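Local coordinates for pyridoxamine 5-phosphate-dependent dehydrase (Escherichia coli, PDB 3B8X), which takes part in L-colitose biosynthesis for the O-antigen, removing the C3'-hydroxyl group from GDP-4-keto-6-deoxy-D-mannose by a combined transamination-deoxygenation reaction that uses a pyridoxal phosphate cofactor, at residues G258-G261 and I262-K266; A279-F282 and L283-F286; L378-E381 and I382-L385. The protein carries 1 engineered substitution. All blocks are in the same frame, centred on the assembly; numbering follows the deposited sequence.

Contact 1. Residues G258-G261 and I262-K266; sequences GAIG and IEQLK
Residues Gly-258 to Gly-261 and Ile-262 to Lys-266 are successive turns of one helix, in which Ile-262 N, Gln-264 N and Leu-265 N bond to the oxygens of Gly-258, Ile-260 and Gly-261, four residues back in each case. The tightest of the three is Leu-265 N to Gly-261 O, at 2.9 Å with an N-H...O angle of 159°; Ile-262 N stands 3.2 Å from Gly-258 O at the less straight angle of 146°, and makes a second, weak bond to Ala-259 O. Ile-262 lies over the start of this turn, its CG1 and CD1 both 3.4 Å from Gly-258 O, beside a residue that has no side chain. Ile-260 and Gln-264 run side by side in the same direction. Gln-264 CG, set beside its own backbone N by a chi1 of -70°, comes 4.0 Å from Ile-260 CG2. Beyond CG the glutamine bends away, and its buried amide is satisfied elsewhere: NE2 by Glu-17, OE1 by Thr-12 and the backbone N of Ala-193. On another flank a water donates to Ala-259 O and, at 2.8 Å, to Glu-263 OE2, bridging backbone and carboxylate one turn apart. Glu-263 OE1 also has a long ion pair with Lys-266 NZ, at 3.8 Å. Helices 15-27 and 34-47 cover the helix here, with Ala-259 against Ala-20, Val-24 and Tyr-35. This is an alpha-helical turn of mostly i to i+4 bonds, slightly loosened at Ala-259, where Glu-263 N turns to a weak i to i+3 bond with Ile-260 O, buried near the start of the long helix 255-286 of the aspartate aminotransferase fold.

Contact 2. Residues A279-F282 and L283-F286; sequences AEYF and LDKF
Tyr-281 has CG anti to its backbone N (chi1 -170°), while Lys-285 has CG beside its own (chi1 -72°), and these two settings lay the lysine chain alongside the phenol ring, both pointing the same way. Lys-285 CG sits over one ring face, 4.0 Å from the Tyr-281 ring centroid, as a CH-pi contact. Bends at chi2 and chi3 then carry the chain along the ring until Lys-285 CE is 3.7 Å from Tyr-281 OH. Both polar ends converge on Asp-383 of helix 379-388: the hydroxyl is hydrogen-bonded to its OD1, and the ammonium forms a long, weak ion pair with the same atom. Another face of the helix is aromatic. The Phe-282 and Phe-286 rings meet obliquely, with planes 35° apart and a closest approach of 3.4 Å between Phe-282 CE1 and Phe-286 CD1. Phe-282 O lies at the edge of the Phe-286 ring, 3.3 Å from Phe-286 CD1, and accepts a bond from Phe-286 N at 2.8 Å. Leu-283 CD2 adds apolar cover, 3.9 Å from Phe-282 CD2. Phe-306 stacks on Phe-282, and Phe-308 meets both phenylalanines. Exposed Glu-280 and Asp-284, the latter salt-bridged to Lys-287, set against buried Phe-282 and Phe-286, mark an amphipathic helix end, the last two turns of helix 255-286, with the Tyr-281 and Lys-285 pair in its interface with helix 379-388.

Contact 3. Residues L378-E381 and I382-L385; sequences LFDE and IDYL. With NA (sodium ion), chain L.
Leu-378, at the N-cap position, and Ile-382 form the tight side of the first turn of helix 379-388, whose outer side faces a hydrated sodium ion. On the inner side Ile-382 N donates to Leu-378 O at 2.8 Å, the shortest backbone bond between the segments, and Ile-382 CD1 packs 4.1 Å from Leu-378 CB. These apolar groups are buried, with Ile-382 and Leu-385 turned onto the aromatic residues of helix 255-286. Outside bonds fix the start of the helix, Leu-378 N to Asn-278 and Phe-379 N to Glu-377. The outer side is looser and wet. Asp-380 and Asp-383 cross with their carboxylate planes 43° apart, and Asp-380 OD1 stays 4.2 Å from Asp-383 OD2. The like charges probably repel, an effect likely eased by the sodium ion on Asp-380 and by Tyr-281 and Lys-285 beside Asp-383. Asp-380 OD2 is 2.9 Å from the sodium ion, whose other five ligands here are waters; Asp-380 also binds magnesium in another crystal of this protein. Glu-381 does not bind the metal directly but reaches two of its waters, the bond to OE2 being weak, since a bend at chi2 (90°) brings the carboxylate back over the first turn. One metal water, 2.4 Å from the sodium ion, joins the parts: it accepts from Asp-380 N at 3.0 Å and donates to Glu-381 OE1 at 2.8 Å.

Overall arrangement
Following the chain from the N terminus, contact 1 comes near the start of helix 255-286, contact 2 ends that helix, and contact 3 opens helix 379-388 close to the C terminus. Each joins adjoining residues of one helix, so none closes a loop, and the three stand in series without nesting or crossing. Contacts 1 and 2 share a helix yet have centres 30 Å apart, which shows how far it spans the subunit, from helices 15-27 and 34-47 to the four-stranded antiparallel sheet. Contacts 2 and 3, with centres 10 Å apart, touch directly, bringing together two helices separated by over ninety residues of sequence.

Contact 1. Residues G258-G261 and I262-K266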
loop_
_atom_site.group_PDB
_atom_site.type_symbol
_atom_site.label_atom_id
_atom_site.label_comp_id
_atom_site.label_asym_id
_atom_site.label_seq_id
_atom_site.Cartn_x
_atom_site.Cartn_y
_atom_site.Cartn_z
ATOM N N GLY B 258 13.806 -6.444 -2.736
ATOM C CA GLY B 258 14.978 -6.171 -1.913
ATOM C C GLY B 258 16.218 -6.798 -2.584
ATOM O O GLY B 258 17.262 -6.180 -2.651
ATOM N N ALA B 259 16.086 -7.977 -3.172
ATOM C CA ALA B 259 17.232 -8.606 -3.813
ATOM C C ALA B 259 17.695 -7.807 -5.004
ATOM O O ALA B 259 18.888 -7.557 -5.171
ATOM C CB ALA B 259 16.962 -10.062 -4.193
ATOM N N ILE B 260 16.732 -7.417 -5.827
ATOM C CA ILE B 260 17.020 -6.663 -7.014
ATOM C C ILE B 260 17.681 -5.364 -6.542
ATOM O O ILE B 260 18.644 -4.864 -7.176
ATOM C CB ILE B 260 15.720 -6.296 -7.769
ATOM C CG1 ILE B 260 15.053 -7.542 -8.368
ATOM C CG2 ILE B 260 15.994 -5.248 -8.825
ATOM C CD1 ILE B 260 13.545 -7.435 -8.677
ATOM N N GLY B 261 17.102 -4.766 -5.497
ATOM C CA GLY B 261 17.589 -3.449 -5.062
ATOM C C GLY B 261 19.070 -3.438 -4.689
ATOM O O GLY B 261 19.765 -2.443 -4.875
ATOM N N ILE B 262 19.530 -4.523 -4.085
ATOM C CA ILE B 262 20.916 -4.590 -3.630
ATOM C C ILE B 262 21.849 -4.469 -4.827
ATOM O O ILE B 262 22.875 -3.805 -4.760
ATOM C CB ILE B 262 21.150 -5.964 -3.006
ATOM C CG1 ILE B 262 20.500 -5.993 -1.615
ATOM C CG2 ILE B 262 22.631 -6.333 -3.083
ATOM C CD1 ILE B 262 20.071 -7.414 -1.121
ATOM N N GLU B 263 21.422 -5.090 -5.929
ATOM C CA GLU B 263 22.223 -5.138 -7.135
ATOM C C GLU B 263 22.217 -3.735 -7.671
ATOM O O GLU B 263 23.253 -3.242 -8.064
ATOM C CB GLU B 263 21.622 -6.114 -8.155
ATOM C CG GLU B 263 21.742 -7.584 -7.759
ATOM C CD GLU B 263 23.121 -7.985 -7.226
ATOM O OE1 GLU B 263 24.158 -7.376 -7.589
ATOM O OE2 GLU B 263 23.169 -8.955 -6.446
ATOM N N GLN B 264 21.044 -3.104 -7.661
ATOM C CA GLN B 264 20.851 -1.738 -8.177
ATOM C C GLN B 264 21.721 -0.709 -7.447
ATOM O O GLN B 264 22.317 0.152 -8.077
ATOM C CB GLN B 264 19.358 -1.357 -8.119
ATOM C CG GLN B 264 18.461 -2.107 -9.119
ATOM C CD GLN B 264 18.624 -1.649 -10.562
ATOM O OE1 GLN B 264 17.988 -0.687 -10.994
ATOM N NE2 GLN B 264 19.476 -2.350 -11.324
ATOM N N LEU B 265 21.792 -0.796 -6.122
ATOM C CA LEU B 265 22.587 0.125 -5.324
ATOM C C LEU B 265 24.055 0.072 -5.770
ATOM O O LEU B 265 24.753 1.077 -5.746
ATOM C CB LEU B 265 22.468 -0.155 -3.815
ATOM C CG LEU B 265 21.092 0.151 -3.173
ATOM C CD1 LEU B 265 21.009 -0.105 -1.694
ATOM C CD2 LEU B 265 20.686 1.597 -3.362
ATOM N N LYS B 266 24.534 -1.092 -6.187
ATOM C CA LYS B 266 25.915 -1.104 -6.607
ATOM C C LYS B 266 26.122 -0.344 -7.895
ATOM O O LYS B 266 27.191 0.235 -8.118
ATOM C CB LYS B 266 26.418 -2.517 -6.754
ATOM C CG LYS B 266 26.075 -3.364 -5.561
ATOM C CD LYS B 266 26.361 -4.800 -5.885
ATOM C CE LYS B 266 26.703 -5.583 -4.649
ATOM N NZ LYS B 266 26.909 -7.019 -4.937
HETATM O O HOH W 1 21.208 -9.590 -4.524
#

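Contact 2. Residues A279-F282 and L283-F286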
loop_
_atom_site.group_PDB
_atom_site.type_symbol
_atom_site.label_atom_id
_atom_site.label_comp_id
_atom_site.label_asym_id
_atom_site.label_seq_id
_atom_site.Cartn_x
_atom_site.Cartn_y
_atom_site.Cartn_z
ATOM N N ALA B 279 23.385 15.146 -18.888
ATOM C CA ALA B 279 22.852 16.466 -18.546
ATOM C C ALA B 279 23.807 17.538 -19.052
ATOM O O ALA B 279 23.390 18.607 -19.461
ATOM C CB ALA B 279 22.628 16.588 -17.034
ATOM N N GLU B 280 25.096 17.242 -19.023
ATOM C CA GLU B 280 26.066 18.221 -19.457
ATOM C C GLU B 280 25.920 18.523 -20.933
ATOM O O GLU B 280 25.908 19.680 -21.349
ATOM C CB GLU B 280 27.464 17.699 -19.177
ATOM C CG GLU B 280 28.573 18.419 -19.898
ATOM C CD GLU B 280 29.878 17.705 -19.647
ATOM O OE1 GLU B 280 30.147 16.672 -20.300
ATOM O OE2 GLU B 280 30.595 18.140 -18.727
ATOM N N TYR B 281 25.781 17.476 -21.727
ATOM C CA TYR B 281 25.607 17.632 -23.163
ATOM C C TYR B 281 24.279 18.343 -23.483
ATOM O O TYR B 281 24.191 19.287 -24.281
ATOM C CB TYR B 281 25.634 16.230 -23.772
ATOM C CG TYR B 281 25.712 16.264 -25.265
ATOM C CD1 TYR B 281 26.847 16.773 -25.877
ATOM C CD2 TYR B 281 24.632 15.872 -26.066
ATOM C CE1 TYR B 281 26.953 16.831 -27.244
ATOM C CE2 TYR B 281 24.717 15.951 -27.427
ATOM C CZ TYR B 281 25.895 16.429 -28.017
ATOM O OH TYR B 281 26.019 16.488 -29.397
ATOM N N PHE B 282 23.236 17.891 -22.804
ATOM C CA PHE B 282 21.906 18.502 -22.959
ATOM C C PHE B 282 21.968 20.035 -22.740
ATOM O O PHE B 282 21.495 20.827 -23.577
ATOM C CB PHE B 282 20.953 17.877 -21.915
ATOM C CG PHE B 282 19.602 18.556 -21.835
ATOM C CD1 PHE B 282 18.687 18.428 -22.878
ATOM C CD2 PHE B 282 19.278 19.348 -20.737
ATOM C CE1 PHE B 282 17.430 19.085 -22.826
ATOM C CE2 PHE B 282 18.052 20.021 -20.663
ATOM C CZ PHE B 282 17.130 19.907 -21.716
ATOM N N LEU B 283 22.564 20.440 -21.612
ATOM C CA LEU B 283 22.666 21.850 -21.275
ATOM C C LEU B 283 23.490 22.578 -22.333
ATOM O O LEU B 283 23.157 23.692 -22.754
ATOM C CB LEU B 283 23.280 22.053 -19.884
ATOM C CG LEU B 283 22.350 21.618 -18.731
ATOM C CD1 LEU B 283 22.996 21.714 -17.336
ATOM C CD2 LEU B 283 20.932 22.283 -18.766
ATOM N N ASP B 284 24.567 21.947 -22.772
ATOM C CA ASP B 284 25.410 22.596 -23.756
ATOM C C ASP B 284 24.606 22.725 -25.044
ATOM O O ASP B 284 24.662 23.725 -25.763
ATOM C CB ASP B 284 26.670 21.776 -23.987
ATOM C CG ASP B 284 27.333 22.098 -25.300
ATOM O OD1 ASP B 284 27.606 23.297 -25.545
ATOM O OD2 ASP B 284 27.574 21.163 -26.094
ATOM N N LYS B 285 23.790 21.728 -25.326
ATOM C CA LYS B 285 22.998 21.814 -26.538
ATOM C C LYS B 285 21.771 22.744 -26.564
ATOM O O LYS B 285 21.317 23.169 -27.642
ATOM C CB LYS B 285 22.581 20.405 -26.946
ATOM C CG LYS B 285 23.719 19.622 -27.485
ATOM C CD LYS B 285 23.347 19.302 -28.902
ATOM C CE LYS B 285 24.405 19.736 -29.872
ATOM N NZ LYS B 285 23.961 19.250 -31.202
ATOM N N PHE B 286 21.170 22.965 -25.397
ATOM C CA PHE B 286 19.973 23.780 -25.302
ATOM C C PHE B 286 20.198 25.083 -24.540
ATOM O O PHE B 286 19.236 25.790 -24.220
ATOM C CB PHE B 286 18.890 22.961 -24.586
ATOM C CG PHE B 286 18.247 21.916 -25.457
ATOM C CD1 PHE B 286 18.796 20.650 -25.548
ATOM C CD2 PHE B 286 17.118 22.215 -26.208
ATOM C CE1 PHE B 286 18.205 19.692 -26.344
ATOM C CE2 PHE B 286 16.544 21.258 -27.042
ATOM C CZ PHE B 286 17.086 20.002 -27.096
#

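Contact 3. Residues L378-E381 and I382-L385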
loop_
_atom_site.group_PDB
_atom_site.type_symbol
_atom_site.label_atom_id
_atom_site.label_comp_id
_atom_site.label_asym_id
_atom_site.label_seq_id
_atom_site.Cartn_x
_atom_site.Cartn_y
_atom_site.Cartn_z
ATOM N N LEU B 378 23.039 9.314 -23.968
ATOM C CA LEU B 378 21.957 9.713 -24.853
ATOM C C LEU B 378 22.425 10.757 -25.886
ATOM O O LEU B 378 21.623 11.597 -26.338
ATOM C CB LEU B 378 20.850 10.343 -23.980
ATOM C CG LEU B 378 19.933 9.362 -23.245
ATOM C CD1 LEU B 378 19.035 10.040 -22.198
ATOM C CD2 LEU B 378 19.078 8.634 -24.262
ATOM N N PHE B 379 23.697 10.728 -26.271
ATOM C CA PHE B 379 24.170 11.767 -27.186
ATOM C C PHE B 379 23.416 11.911 -28.470
ATOM O O PHE B 379 23.124 13.033 -28.865
ATOM C CB PHE B 379 25.676 11.752 -27.436
ATOM C CG PHE B 379 26.491 11.590 -26.193
ATOM C CD1 PHE B 379 27.277 10.452 -26.013
ATOM C CD2 PHE B 379 26.422 12.522 -25.171
ATOM C CE1 PHE B 379 27.994 10.267 -24.864
ATOM C CE2 PHE B 379 27.141 12.340 -24.004
ATOM C CZ PHE B 379 27.937 11.204 -23.855
ATOM N N ASP B 380 23.113 10.783 -29.128
ATOM C CA ASP B 380 22.370 10.868 -30.409
ATOM C C ASP B 380 20.964 11.333 -30.206
ATOM O O ASP B 380 20.412 12.084 -31.008
ATOM C CB ASP B 380 22.367 9.535 -31.161
ATOM C CG ASP B 380 23.774 9.059 -31.489
ATOM O OD1 ASP B 380 24.655 9.922 -31.710
ATOM O OD2 ASP B 380 24.013 7.835 -31.449
ATOM N N GLU B 381 20.375 10.837 -29.131
ATOM C CA GLU B 381 19.013 11.177 -28.783
ATOM C C GLU B 381 18.878 12.661 -28.467
ATOM O O GLU B 381 17.863 13.278 -28.744
ATOM C CB GLU B 381 18.563 10.300 -27.609
ATOM C CG GLU B 381 18.369 8.835 -27.985
ATOM C CD GLU B 381 19.649 8.016 -27.808
ATOM O OE1 GLU B 381 20.727 8.623 -27.760
ATOM O OE2 GLU B 381 19.603 6.769 -27.703
ATOM N N ILE B 382 19.898 13.228 -27.846
ATOM C CA ILE B 382 19.842 14.665 -27.521
ATOM C C ILE B 382 20.039 15.541 -28.754
ATOM O O ILE B 382 19.462 16.635 -28.879
ATOM C CB ILE B 382 20.882 15.022 -26.437
ATOM C CG1 ILE B 382 20.348 14.609 -25.070
ATOM C CG2 ILE B 382 21.133 16.532 -26.373
ATOM C CD1 ILE B 382 21.466 14.440 -24.022
ATOM N N ASP B 383 20.922 15.101 -29.642
ATOM C CA ASP B 383 21.149 15.846 -30.886
ATOM C C ASP B 383 19.804 15.871 -31.594
ATOM O O ASP B 383 19.383 16.834 -32.256
ATOM C CB ASP B 383 22.062 15.035 -31.817
ATOM C CG ASP B 383 23.532 15.029 -31.390
ATOM O OD1 ASP B 383 23.981 15.980 -30.719
ATOM O OD2 ASP B 383 24.254 14.074 -31.768
ATOM N N TYR B 384 19.184 14.711 -31.566
ATOM C CA TYR B 384 17.939 14.528 -32.281
ATOM C C TYR B 384 16.908 15.474 -31.687
ATOM O O TYR B 384 16.217 16.225 -32.393
ATOM C CB TYR B 384 17.518 13.048 -32.142
ATOM C CG TYR B 384 16.271 12.638 -32.890
ATOM C CD1 TYR B 384 16.062 13.004 -34.224
ATOM C CD2 TYR B 384 15.283 11.877 -32.253
ATOM C CE1 TYR B 384 14.884 12.616 -34.909
ATOM C CE2 TYR B 384 14.116 11.493 -32.919
ATOM C CZ TYR B 384 13.915 11.865 -34.247
ATOM O OH TYR B 384 12.754 11.487 -34.911
ATOM N N LEU B 385 16.811 15.434 -30.363
ATOM C CA LEU B 385 15.859 16.268 -29.642
ATOM C C LEU B 385 16.058 17.745 -29.988
ATOM O O LEU B 385 15.081 18.450 -30.298
ATOM C CB LEU B 385 16.012 16.008 -28.153
ATOM C CG LEU B 385 15.325 16.935 -27.156
ATOM C CD1 LEU B 385 13.881 16.517 -27.017
ATOM C CD2 LEU B 385 16.044 16.664 -25.856
HETATM NA NA NA L . 23.621 5.872 -29.346
HETATM O O HOH W 2 23.381 7.931 -28.155
HETATM O O HOH W 3 20.902 5.839 -30.166
HETATM O O HOH W 4 22.948 4.458 -27.284
HETATM O O HOH W 5 25.941 6.395 -29.568
HETATM O O HOH W 6 24.048 4.632 -31.418
#